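Local coordinates for ditrans,polycis-undecaprenyl-diphosphate synthase ((2E,6E)-farnesyl-diphosphate specific) (Acinetobacter baumannii, PDB 6ACS) that builds undecaprenyl diphosphate, probably the precursor of a bacterial cell-wall lipid carrier, by condensing isopentenyl diphosphate units onto farnesyl diphosphate as a cis-prenyltransferase homodimer, at the interface of chains A and B. Sequence-based numbering; all coordinates share one arbitrary frame. Chains: chain A/B, Ditrans,polycis-undecaprenyl-diphosphate synthase ((2E,6E)-farnesyl-diphosphate specific).

Contact 1: the interface of chains A and B. Residues chain A 140, 143, 147, 169, 199; chain B 143, 147, 169, 199.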
ATOM      1  N   MET A 140       6.330   4.111   3.612  1.00 17.31           N
ATOM      2  CA  MET A 140       7.042   3.438   4.696  1.00 16.27           C
ATOM      3  C   MET A 140       7.685   4.440   5.653  1.00 17.94           C
ATOM      4  O   MET A 140       7.602   4.271   6.878  1.00 20.06           O
ATOM      5  CB  MET A 140       8.093   2.487   4.108  1.00 18.46           C
ATOM      6  CG  MET A 140       7.468   1.274   3.458  1.00 21.45           C
ATOM      7  SD  MET A 140       8.783   0.194   2.777  1.00 29.44           S
ATOM      8  CE  MET A 140       9.024   1.005   1.211  1.00 35.63           C
ATOM      9  N   ILE A 143       4.910   5.786   7.891  1.00 17.26           N
ATOM     10  CA  ILE A 143       4.503   4.827   8.914  1.00 20.85           C
ATOM     11  C   ILE A 143       5.563   4.716  10.009  1.00 19.53           C
ATOM     12  O   ILE A 143       5.249   4.711  11.207  1.00 18.10           O
ATOM     13  CB  ILE A 143       4.210   3.471   8.243  1.00 20.33           C
ATOM     14  CG1 ILE A 143       2.878   3.548   7.483  1.00 21.03           C
ATOM     15  CG2 ILE A 143       4.226   2.317   9.266  1.00 19.26           C
ATOM     16  CD1 ILE A 143       2.706   2.450   6.401  1.00 21.55           C
ATOM     17  N   ALA A 147       5.332   5.617  14.010  1.00 21.09           N
ATOM     18  CA  ALA A 147       5.759   4.721  15.081  1.00 21.30           C
ATOM     19  C   ALA A 147       6.770   5.402  16.004  1.00 24.77           C
ATOM     20  O   ALA A 147       6.747   5.205  17.225  1.00 23.68           O
ATOM     21  CB  ALA A 147       6.357   3.438  14.489  1.00 20.02           C
ATOM     22  N   PHE A 169      -2.710   4.559  16.529  1.00 25.08           N
ATOM     23  CA  PHE A 169      -1.640   4.775  15.563  1.00 22.72           C
ATOM     24  C   PHE A 169      -2.073   5.737  14.458  1.00 24.18           C
ATOM     25  O   PHE A 169      -1.277   6.565  13.997  1.00 25.26           O
ATOM     26  CB  PHE A 169      -1.213   3.428  14.971  1.00 22.47           C
ATOM     27  CG  PHE A 169       0.015   3.516  14.128  1.00 22.25           C
ATOM     28  CD1 PHE A 169       1.261   3.510  14.722  1.00 22.91           C
ATOM     29  CD2 PHE A 169      -0.071   3.652  12.755  1.00 20.93           C
ATOM     30  CE1 PHE A 169       2.420   3.613  13.950  1.00 22.55           C
ATOM     31  CE2 PHE A 169       1.071   3.760  11.981  1.00 22.55           C
ATOM     32  CZ  PHE A 169       2.317   3.736  12.585  1.00 20.93           C
ATOM     33  N   TRP A 199      -0.834   3.655   4.233  1.00 21.94           N
ATOM     34  CA  TRP A 199      -1.875   3.640   5.259  1.00 20.72           C
ATOM     35  C   TRP A 199      -3.139   4.337   4.766  1.00 22.40           C
ATOM     36  O   TRP A 199      -4.255   3.814   4.896  1.00 24.36           O
ATOM     37  CB  TRP A 199      -1.349   4.327   6.531  1.00 21.28           C
ATOM     38  CG  TRP A 199      -2.303   4.322   7.691  1.00 20.27           C
ATOM     39  CD1 TRP A 199      -3.324   5.189   7.920  1.00 23.31           C
ATOM     40  CD2 TRP A 199      -2.293   3.409   8.799  1.00 20.97           C
ATOM     41  NE1 TRP A 199      -3.981   4.863   9.088  1.00 24.67           N
ATOM     42  CE2 TRP A 199      -3.354   3.777   9.653  1.00 22.38           C
ATOM     43  CE3 TRP A 199      -1.483   2.317   9.152  1.00 19.36           C
ATOM     44  CZ2 TRP A 199      -3.635   3.096  10.834  1.00 24.85           C
ATOM     45  CZ3 TRP A 199      -1.765   1.641  10.330  1.00 18.06           C
ATOM     46  CH2 TRP A 199      -2.835   2.022  11.152  1.00 22.13           C
TER
ATOM     47  N   ILE B 143       0.713  -3.220  10.945  1.00 18.83           N
ATOM     48  CA  ILE B 143       1.561  -2.057  11.157  1.00 20.99           C
ATOM     49  C   ILE B 143       1.464  -1.560  12.598  1.00 20.64           C
ATOM     50  O   ILE B 143       2.483  -1.260  13.236  1.00 20.62           O
ATOM     51  CB  ILE B 143       1.176  -0.976  10.135  1.00 19.94           C
ATOM     52  CG1 ILE B 143       1.727  -1.367   8.752  1.00 22.56           C
ATOM     53  CG2 ILE B 143       1.659   0.414  10.566  1.00 18.91           C
ATOM     54  CD1 ILE B 143       1.032  -0.665   7.589  1.00 21.82           C
ATOM     55  N   ALA B 147       4.255  -1.364  15.592  1.00 22.24           N
ATOM     56  CA  ALA B 147       4.501  -0.151  16.379  1.00 21.73           C
ATOM     57  C   ALA B 147       4.397  -0.424  17.874  1.00 24.60           C
ATOM     58  O   ALA B 147       5.175   0.119  18.677  1.00 23.41           O
ATOM     59  CB  ALA B 147       3.518   0.949  15.962  1.00 20.65           C
ATOM     60  N   PHE B 169      11.992  -0.448  11.982  1.00 17.55           N
ATOM     61  CA  PHE B 169      10.576  -0.791  12.065  1.00 17.49           C
ATOM     62  C   PHE B 169      10.245  -2.013  11.227  1.00 19.51           C
ATOM     63  O   PHE B 169       9.442  -2.855  11.641  1.00 19.71           O
ATOM     64  CB  PHE B 169       9.736   0.407  11.610  1.00 20.06           C
ATOM     65  CG  PHE B 169       8.255   0.202  11.769  1.00 18.57           C
ATOM     66  CD1 PHE B 169       7.646   0.366  13.004  1.00 21.82           C
ATOM     67  CD2 PHE B 169       7.475  -0.152  10.676  1.00 18.09           C
ATOM     68  CE1 PHE B 169       6.270   0.180  13.141  1.00 21.25           C
ATOM     69  CE2 PHE B 169       6.122  -0.338  10.800  1.00 21.49           C
ATOM     70  CZ  PHE B 169       5.510  -0.164  12.035  1.00 20.54           C
ATOM     71  N   TRP B 199       2.216  -2.564   3.941  1.00 21.64           N
ATOM     72  CA  TRP B 199       3.664  -2.378   3.987  1.00 22.14           C
ATOM     73  C   TRP B 199       4.358  -3.252   2.948  1.00 22.74           C
ATOM     74  O   TRP B 199       5.233  -2.785   2.205  1.00 23.50           O
ATOM     75  CB  TRP B 199       4.168  -2.691   5.402  1.00 19.78           C
ATOM     76  CG  TRP B 199       5.655  -2.536   5.611  1.00 19.38           C
ATOM     77  CD1 TRP B 199       6.632  -3.466   5.332  1.00 21.20           C
ATOM     78  CD2 TRP B 199       6.329  -1.402   6.165  1.00 21.09           C
ATOM     79  NE1 TRP B 199       7.877  -2.962   5.666  1.00 23.36           N
ATOM     80  CE2 TRP B 199       7.709  -1.701   6.192  1.00 22.06           C
ATOM     81  CE3 TRP B 199       5.895  -0.159   6.653  1.00 20.54           C
ATOM     82  CZ2 TRP B 199       8.653  -0.804   6.677  1.00 19.89           C
ATOM     83  CZ3 TRP B 199       6.843   0.717   7.137  1.00 19.21           C
ATOM     84  CH2 TRP B 199       8.192   0.401   7.138  1.00 19.71           C
TER
HETATM   85  O   HOH W   1       6.287   2.654  18.196  1.00 43.90           O
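A:Ile143 and B:Ile143 meet across the two-fold axis of the homodimer, where helix 139-155 of one subunit packs against its copy. Their CG2 methyls press together at 3.5 Å, slightly closer than usual van der Waals contact, and the two side chains cross at about a right angle. In each isoleucine chi1 near -75° sets CG1 beside the backbone N and leaves CG2 anti to it, turned to the partner, while the CD1 ends meet less tightly at 3.7 Å. Aromatic groups close the core. CG2 of A:Ile143 reaches CE2 of B:Phe169 at 3.6 Å, and its CB lies in plane at the edge of the B:Trp199 ring. The face of that indole takes A:Met140, whose CG sits 3.7 Å from the centroid of the six-membered ring in a CH-pi contact. The small A:Ala147 belongs to this packed part too, offering its CB to CE1 of B:Phe169 at 3.5 Å. Between the alanines the packing slackens: the CB methyls of A:Ala147 and B:Ala147 stay 4.1 Å apart. Here a water joins the subunits, water 1 lying 2.8 Å from both the backbone O of A:Ala147 and the backbone O of B:Ala147.

Contact 2: the interface of chains A and B. Residues chain A 140-141, 144, 148; chain B 164-166, 169, 199.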
ATOM      1  N   MET A 140       6.330   4.111   3.612  1.00 17.31           N
ATOM      2  CA  MET A 140       7.042   3.438   4.696  1.00 16.27           C
ATOM      3  C   MET A 140       7.685   4.440   5.653  1.00 17.94           C
ATOM      4  O   MET A 140       7.602   4.271   6.878  1.00 20.06           O
ATOM      5  CB  MET A 140       8.093   2.487   4.108  1.00 18.46           C
ATOM      6  CG  MET A 140       7.468   1.274   3.458  1.00 21.45           C
ATOM      7  SD  MET A 140       8.783   0.194   2.777  1.00 29.44           S
ATOM      8  CE  MET A 140       9.024   1.005   1.211  1.00 35.63           C
ATOM      9  N   TRP A 141       8.331   5.485   5.120  1.00 17.64           N
ATOM     10  CA  TRP A 141       8.869   6.556   5.969  1.00 19.24           C
ATOM     11  C   TRP A 141       7.785   7.135   6.881  1.00 18.48           C
ATOM     12  O   TRP A 141       8.001   7.344   8.080  1.00 18.70           O
ATOM     13  CB  TRP A 141       9.486   7.688   5.111  1.00 19.67           C
ATOM     14  CG  TRP A 141       9.725   8.901   5.963  1.00 23.02           C
ATOM     15  CD1 TRP A 141      10.819   9.147   6.742  1.00 24.13           C
ATOM     16  CD2 TRP A 141       8.809   9.993   6.194  1.00 22.52           C
ATOM     17  NE1 TRP A 141      10.634  10.326   7.449  1.00 23.94           N
ATOM     18  CE2 TRP A 141       9.411  10.855   7.131  1.00 23.78           C
ATOM     19  CE3 TRP A 141       7.539  10.315   5.700  1.00 19.41           C
ATOM     20  CZ2 TRP A 141       8.791  12.024   7.580  1.00 23.69           C
ATOM     21  CZ3 TRP A 141       6.923  11.469   6.146  1.00 25.52           C
ATOM     22  CH2 TRP A 141       7.549  12.309   7.087  1.00 23.90           C
ATOM     23  N   ALA A 144       6.841   4.637   9.630  1.00 17.36           N
ATOM     24  CA  ALA A 144       7.872   4.532  10.673  1.00 18.73           C
ATOM     25  C   ALA A 144       7.995   5.826  11.471  1.00 20.50           C
ATOM     26  O   ALA A 144       8.287   5.786  12.673  1.00 21.70           O
ATOM     27  CB  ALA A 144       9.220   4.157  10.060  1.00 17.48           C
ATOM     28  N   LYS A 148       7.672   6.204  15.438  1.00 22.46           N
ATOM     29  CA  LYS A 148       8.630   6.928  16.269  1.00 24.54           C
ATOM     30  C   LYS A 148       7.915   7.910  17.196  1.00 24.94           C
ATOM     31  O   LYS A 148       8.227   7.991  18.389  1.00 24.96           O
ATOM     32  CB  LYS A 148       9.646   7.656  15.382  1.00 24.58           C
ATOM     33  CG  LYS A 148      10.620   8.530  16.167  1.00 25.39           C
ATOM     34  CD  LYS A 148      11.547   9.325  15.250  1.00 29.93           C
ATOM     35  CE  LYS A 148      10.843  10.590  14.742  1.00 38.80           C
ATOM     36  NZ  LYS A 148      11.790  11.658  14.267  1.00 46.74           N
TER
ATOM     37  N   ILE B 164      14.102   4.995  15.898  1.00 23.85           N
ATOM     38  CA  ILE B 164      13.082   4.331  15.092  1.00 22.48           C
ATOM     39  C   ILE B 164      13.058   4.955  13.699  1.00 26.36           C
ATOM     40  O   ILE B 164      12.859   6.165  13.536  1.00 27.73           O
ATOM     41  CB  ILE B 164      11.715   4.410  15.773  1.00 23.60           C
ATOM     42  CG1 ILE B 164      11.752   3.599  17.075  1.00 23.15           C
ATOM     43  CG2 ILE B 164      10.610   3.899  14.830  1.00 23.53           C
ATOM     44  CD1 ILE B 164      10.596   3.952  18.002  1.00 27.20           C
ATOM     45  N   ASN B 165      13.241   4.120  12.686  1.00 21.60           N
ATOM     46  CA  ASN B 165      13.257   4.528  11.284  1.00 21.00           C
ATOM     47  C   ASN B 165      12.698   3.361  10.478  1.00 21.73           C
ATOM     48  O   ASN B 165      12.284   2.348  11.045  1.00 20.79           O
ATOM     49  CB  ASN B 165      14.684   4.911  10.859  1.00 21.48           C
ATOM     50  CG  ASN B 165      15.674   3.751  10.990  1.00 27.22           C
ATOM     51  OD1 ASN B 165      15.290   2.601  11.119  1.00 28.87           O
ATOM     52  ND2 ASN B 165      16.956   4.064  10.936  1.00 32.16           N
ATOM     53  N   VAL B 166      12.737   3.464   9.146  1.00 18.61           N
ATOM     54  CA  VAL B 166      12.161   2.393   8.321  1.00 18.21           C
ATOM     55  C   VAL B 166      12.876   1.067   8.552  1.00 19.36           C
ATOM     56  O   VAL B 166      12.236   0.011   8.658  1.00 19.97           O
ATOM     57  CB  VAL B 166      12.190   2.782   6.833  1.00 21.00           C
ATOM     58  CG1 VAL B 166      11.870   1.568   5.955  1.00 23.76           C
ATOM     59  CG2 VAL B 166      11.175   3.895   6.590  1.00 19.97           C
ATOM     60  N   PHE B 169      11.992  -0.448  11.982  1.00 17.55           N
ATOM     61  CA  PHE B 169      10.576  -0.791  12.065  1.00 17.49           C
ATOM     62  C   PHE B 169      10.245  -2.013  11.227  1.00 19.51           C
ATOM     63  O   PHE B 169       9.442  -2.855  11.641  1.00 19.71           O
ATOM     64  CB  PHE B 169       9.736   0.407  11.610  1.00 20.06           C
ATOM     65  CG  PHE B 169       8.255   0.202  11.769  1.00 18.57           C
ATOM     66  CD1 PHE B 169       7.646   0.366  13.004  1.00 21.82           C
ATOM     67  CD2 PHE B 169       7.475  -0.152  10.676  1.00 18.09           C
ATOM     68  CE1 PHE B 169       6.270   0.180  13.141  1.00 21.25           C
ATOM     69  CE2 PHE B 169       6.122  -0.338  10.800  1.00 21.49           C
ATOM     70  CZ  PHE B 169       5.510  -0.164  12.035  1.00 20.54           C
ATOM     71  N   TRP B 199       2.216  -2.564   3.941  1.00 21.64           N
ATOM     72  CA  TRP B 199       3.664  -2.378   3.987  1.00 22.14           C
ATOM     73  C   TRP B 199       4.358  -3.252   2.948  1.00 22.74           C
ATOM     74  O   TRP B 199       5.233  -2.785   2.205  1.00 23.50           O
ATOM     75  CB  TRP B 199       4.168  -2.691   5.402  1.00 19.78           C
ATOM     76  CG  TRP B 199       5.655  -2.536   5.611  1.00 19.38           C
ATOM     77  CD1 TRP B 199       6.632  -3.466   5.332  1.00 21.20           C
ATOM     78  CD2 TRP B 199       6.329  -1.402   6.165  1.00 21.09           C
ATOM     79  NE1 TRP B 199       7.877  -2.962   5.666  1.00 23.36           N
ATOM     80  CE2 TRP B 199       7.709  -1.701   6.192  1.00 22.06           C
ATOM     81  CE3 TRP B 199       5.895  -0.159   6.653  1.00 20.54           C
ATOM     82  CZ2 TRP B 199       8.653  -0.804   6.677  1.00 19.89           C
ATOM     83  CZ3 TRP B 199       6.843   0.717   7.137  1.00 19.21           C
ATOM     84  CH2 TRP B 199       8.192   0.401   7.138  1.00 19.71           C
TER
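With chi1 at 168°, B:Val166 holds CG1 anti to its own backbone nitrogen and CG2 beside it, and this second methyl is the branch that meets the backbone of A:Trp141. B:Ile164 instead keeps CG1 beside its backbone N (chi1 -66°), leaving CG2 to approach the A:Ala144 carbonyl and the A:Lys148 amide. These residues form an apolar side of the dimer interface, where helix 139-155 of chain A lies against the segment leading into the short helix 166-170 of chain B. CG2 of B:Val166 comes within 3.6 Å of both N and CA of A:Trp141, touching the main chain next to A:Met140. One turn on, A:Ala144 lets the partner backbone come close: its CB packs 3.6 Å from the carbonyl carbon C of B:Asn165 and 3.8 Å from CA of B:Val166. The same methyl reaches CB of B:Phe169 more distantly, at 4.1 Å. At the far end, A:Lys148 contributes the aliphatic base of its side chain, its CB lying 3.9 Å from CB of B:Ile164. Extended through chi1 and chi2, the lysine chain runs past the B:Ile164 carbonyl before bending at chi3, with CD of A:Lys148 3.8 Å from that O.

Contact 3: the interface of chains A and B. Residues chain A 192; chain B 203, 205, 232, 235-238, 241.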
ATOM      1  N   ARG A 192       1.297   0.203  -9.936  1.00 21.05           N
ATOM      2  CA  ARG A 192       1.889   0.124  -8.605  1.00 17.27           C
ATOM      3  C   ARG A 192       1.512   1.378  -7.858  1.00 22.24           C
ATOM      4  O   ARG A 192       1.360   2.439  -8.466  1.00 21.14           O
ATOM      5  CB  ARG A 192       3.435   0.044  -8.629  1.00 18.79           C
ATOM      6  CG  ARG A 192       4.019  -1.162  -9.308  1.00 19.60           C
ATOM      7  CD  ARG A 192       5.549  -1.063  -9.288  1.00 20.27           C
ATOM      8  NE  ARG A 192       6.230  -2.331  -9.582  1.00 22.60           N
ATOM      9  CZ  ARG A 192       7.009  -2.549 -10.649  1.00 25.11           C
ATOM     10  NH1 ARG A 192       7.185  -1.604 -11.579  1.00 21.62           N
ATOM     11  NH2 ARG A 192       7.622  -3.719 -10.779  1.00 27.55           N
TER
ATOM     12  N   TYR B 203       5.515  -1.832  -3.383  1.00 19.35           N
ATOM     13  CA  TYR B 203       5.935  -1.760  -4.781  1.00 19.56           C
ATOM     14  C   TYR B 203       5.350  -2.888  -5.635  1.00 19.34           C
ATOM     15  O   TYR B 203       5.821  -3.110  -6.764  1.00 19.68           O
ATOM     16  CB  TYR B 203       7.454  -1.759  -4.883  1.00 22.65           C
ATOM     17  CG  TYR B 203       8.087  -0.509  -4.320  1.00 23.70           C
ATOM     18  CD1 TYR B 203       8.104   0.669  -5.050  1.00 27.70           C
ATOM     19  CD2 TYR B 203       8.654  -0.513  -3.055  1.00 26.39           C
ATOM     20  CE1 TYR B 203       8.699   1.821  -4.535  1.00 29.66           C
ATOM     21  CE2 TYR B 203       9.243   0.627  -2.538  1.00 30.07           C
ATOM     22  CZ  TYR B 203       9.267   1.777  -3.281  1.00 32.04           C
ATOM     23  OH  TYR B 203       9.853   2.901  -2.752  1.00 41.68           O
ATOM     24  N   GLU B 205       3.155  -4.948  -8.243  1.00 17.95           N
ATOM     25  CA  GLU B 205       2.211  -4.795  -9.345  1.00 16.29           C
ATOM     26  C   GLU B 205       0.856  -5.299  -8.890  1.00 18.98           C
ATOM     27  O   GLU B 205       0.756  -6.362  -8.284  1.00 21.99           O
ATOM     28  CB  GLU B 205       2.647  -5.608 -10.565  1.00 19.49           C
ATOM     29  CG  GLU B 205       3.904  -5.058 -11.236  1.00 20.24           C
ATOM     30  CD  GLU B 205       3.597  -3.770 -11.997  1.00 22.08           C
ATOM     31  OE1 GLU B 205       2.396  -3.476 -12.223  1.00 24.72           O
ATOM     32  OE2 GLU B 205       4.548  -3.068 -12.388  1.00 23.48           O
ATOM     33  N   GLU B 232       6.768  -5.802 -15.954  1.00 23.96           N
ATOM     34  CA  GLU B 232       8.136  -5.622 -15.475  1.00 28.43           C
ATOM     35  C   GLU B 232       9.081  -5.264 -16.608  1.00 28.34           C
ATOM     36  O   GLU B 232      10.025  -4.484 -16.407  1.00 30.05           O
ATOM     37  CB  GLU B 232       8.607  -6.872 -14.752  1.00 31.59           C
ATOM     38  CG  GLU B 232       7.873  -7.013 -13.444  1.00 35.56           C
ATOM     39  CD  GLU B 232       8.801  -7.238 -12.293  1.00 40.00           C
ATOM     40  OE1 GLU B 232       9.684  -8.109 -12.426  1.00 42.44           O
ATOM     41  OE2 GLU B 232       8.628  -6.563 -11.260  1.00 37.21           O
ATOM     42  N   PHE B 235       7.988  -1.337 -17.365  1.00 27.95           N
ATOM     43  CA  PHE B 235       8.113  -0.355 -16.293  1.00 31.03           C
ATOM     44  C   PHE B 235       9.238  -0.651 -15.327  1.00 35.89           C
ATOM     45  O   PHE B 235       9.408   0.100 -14.354  1.00 40.03           O
ATOM     46  CB  PHE B 235       6.798  -0.252 -15.519  1.00 25.47           C
ATOM     47  CG  PHE B 235       5.653   0.122 -16.378  1.00 25.07           C
ATOM     48  CD1 PHE B 235       5.551   1.425 -16.868  1.00 26.52           C
ATOM     49  CD2 PHE B 235       4.675  -0.808 -16.712  1.00 24.65           C
ATOM     50  CE1 PHE B 235       4.499   1.789 -17.683  1.00 29.11           C
ATOM     51  CE2 PHE B 235       3.615  -0.441 -17.521  1.00 27.48           C
ATOM     52  CZ  PHE B 235       3.537   0.853 -18.022  1.00 31.81           C
ATOM     53  N   GLY B 236      10.006  -1.701 -15.577  1.00 45.72           N
ATOM     54  CA  GLY B 236      11.171  -2.056 -14.806  1.00 45.12           C
ATOM     55  C   GLY B 236      10.859  -2.885 -13.569  1.00 45.60           C
ATOM     56  O   GLY B 236       9.727  -2.971 -13.085  1.00 46.52           O
ATOM     57  N   LYS B 237      11.915  -3.480 -13.047  1.00 48.96           N
ATOM     58  CA  LYS B 237      11.926  -4.203 -11.789  1.00 52.20           C
ATOM     59  C   LYS B 237      12.049  -3.212 -10.641  1.00 50.08           C
ATOM     60  O   LYS B 237      12.472  -2.069 -10.828  1.00 50.93           O
ATOM     61  CB  LYS B 237      13.107  -5.176 -11.756  1.00 56.99           C
ATOM     62  CG  LYS B 237      13.015  -6.281 -12.796  1.00 63.42           C
ATOM     63  CD  LYS B 237      14.293  -7.108 -12.837  1.00 66.52           C
ATOM     64  CE  LYS B 237      14.116  -8.312 -13.731  1.00 70.30           C
ATOM     65  NZ  LYS B 237      15.318  -9.183 -13.791  1.00 74.35           N
ATOM     66  N   THR B 238      11.616  -3.631  -9.455  1.00 50.38           N
ATOM     67  CA  THR B 238      11.821  -2.754  -8.316  1.00 50.63           C
ATOM     68  C   THR B 238      13.296  -2.801  -7.904  1.00 50.27           C
ATOM     69  O   THR B 238      14.064  -3.664  -8.340  1.00 50.29           O
ATOM     70  CB  THR B 238      10.944  -3.188  -7.142  1.00 49.61           C
ATOM     71  OG1 THR B 238      11.354  -4.490  -6.708  1.00 49.51           O
ATOM     72  CG2 THR B 238       9.480  -3.276  -7.577  1.00 50.54           C
ATOM     73  N   GLN B 241      13.827  -6.036  -6.045  1.00 51.00           N
ATOM     74  CA  GLN B 241      13.895  -7.155  -6.979  1.00 51.81           C
ATOM     75  C   GLN B 241      15.281  -7.269  -7.599  1.00 52.86           C
ATOM     76  O   GLN B 241      15.825  -8.374  -7.727  1.00 56.64           O
ATOM     77  CB  GLN B 241      12.842  -6.993  -8.074  1.00 52.46           C
ATOM     78  CG  GLN B 241      11.450  -7.399  -7.664  1.00 54.58           C
ATOM     79  CD  GLN B 241      10.403  -6.905  -8.648  1.00 55.71           C
ATOM     80  OE1 GLN B 241      10.727  -6.213  -9.611  1.00 50.41           O
ATOM     81  NE2 GLN B 241       9.143  -7.242  -8.398  1.00 58.62           N
TER
HETATM   82  O   HOH W   2       6.644  -5.466  -8.513  1.00 26.88           O
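A loop of one subunit that carries predicted substrate-binding residues reaches into its partner here: A:Arg192 inserts its side chain beside B:Glu205, a predicted magnesium ligand at the start of strand 205-208, and the turn after helix 218-235. Extended from CG to NE, the arginine is held around its guanidinium group. NE donates to the backbone O of B:Tyr203 at 3.0 Å, a bent bond (131° at H). NH1 and NH2 converge end-on upon the carbonyl O of B:Gly236; NH2 of A:Arg192 lies 3.2 Å from O of B:Gly236, in the carbonyl plane, whereas NH1 is tilted from it. Two carboxylates add salt bridges from different directions. B:Glu205 sets OE2 over the centre of the guanidinium face, 3.1 Å from NH1 of A:Arg192, with the two planes 54° apart. B:Glu232 comes to the edge in plane, its OE2 3.1 Å from NH2 of A:Arg192. In neither pair is the N-H directed at the carboxylate oxygen, so the attraction is probably mainly electrostatic. Face and edge contacts together with the carbonyl bonds fix the rotation of the guanidinium group. Water 2 also lies at the edge, in plane, bonded to NH2 of A:Arg192 at 3.0 Å and also 3.0 Å from the B:Tyr203 O.

Contacts 1 and 2 are neighbouring parts of one hydrophobic dimer core: their C-alpha centres lie about 6 Å apart, and they share A:Met140, B:Phe169 and B:Trp199. Helix 139-155 of chain A runs through both, meeting its own copy in contact 1 and the approach to helix 166-170 in contact 2. The C-alpha centre of contact 3 lies about 22 Å from those of contacts 1 and 2, and this contact is polar. The two-fold axis repeats every contact with the chains exchanged. The core may hold the subunits in register so that the loop of one docks near the predicted metal-site residue of the other.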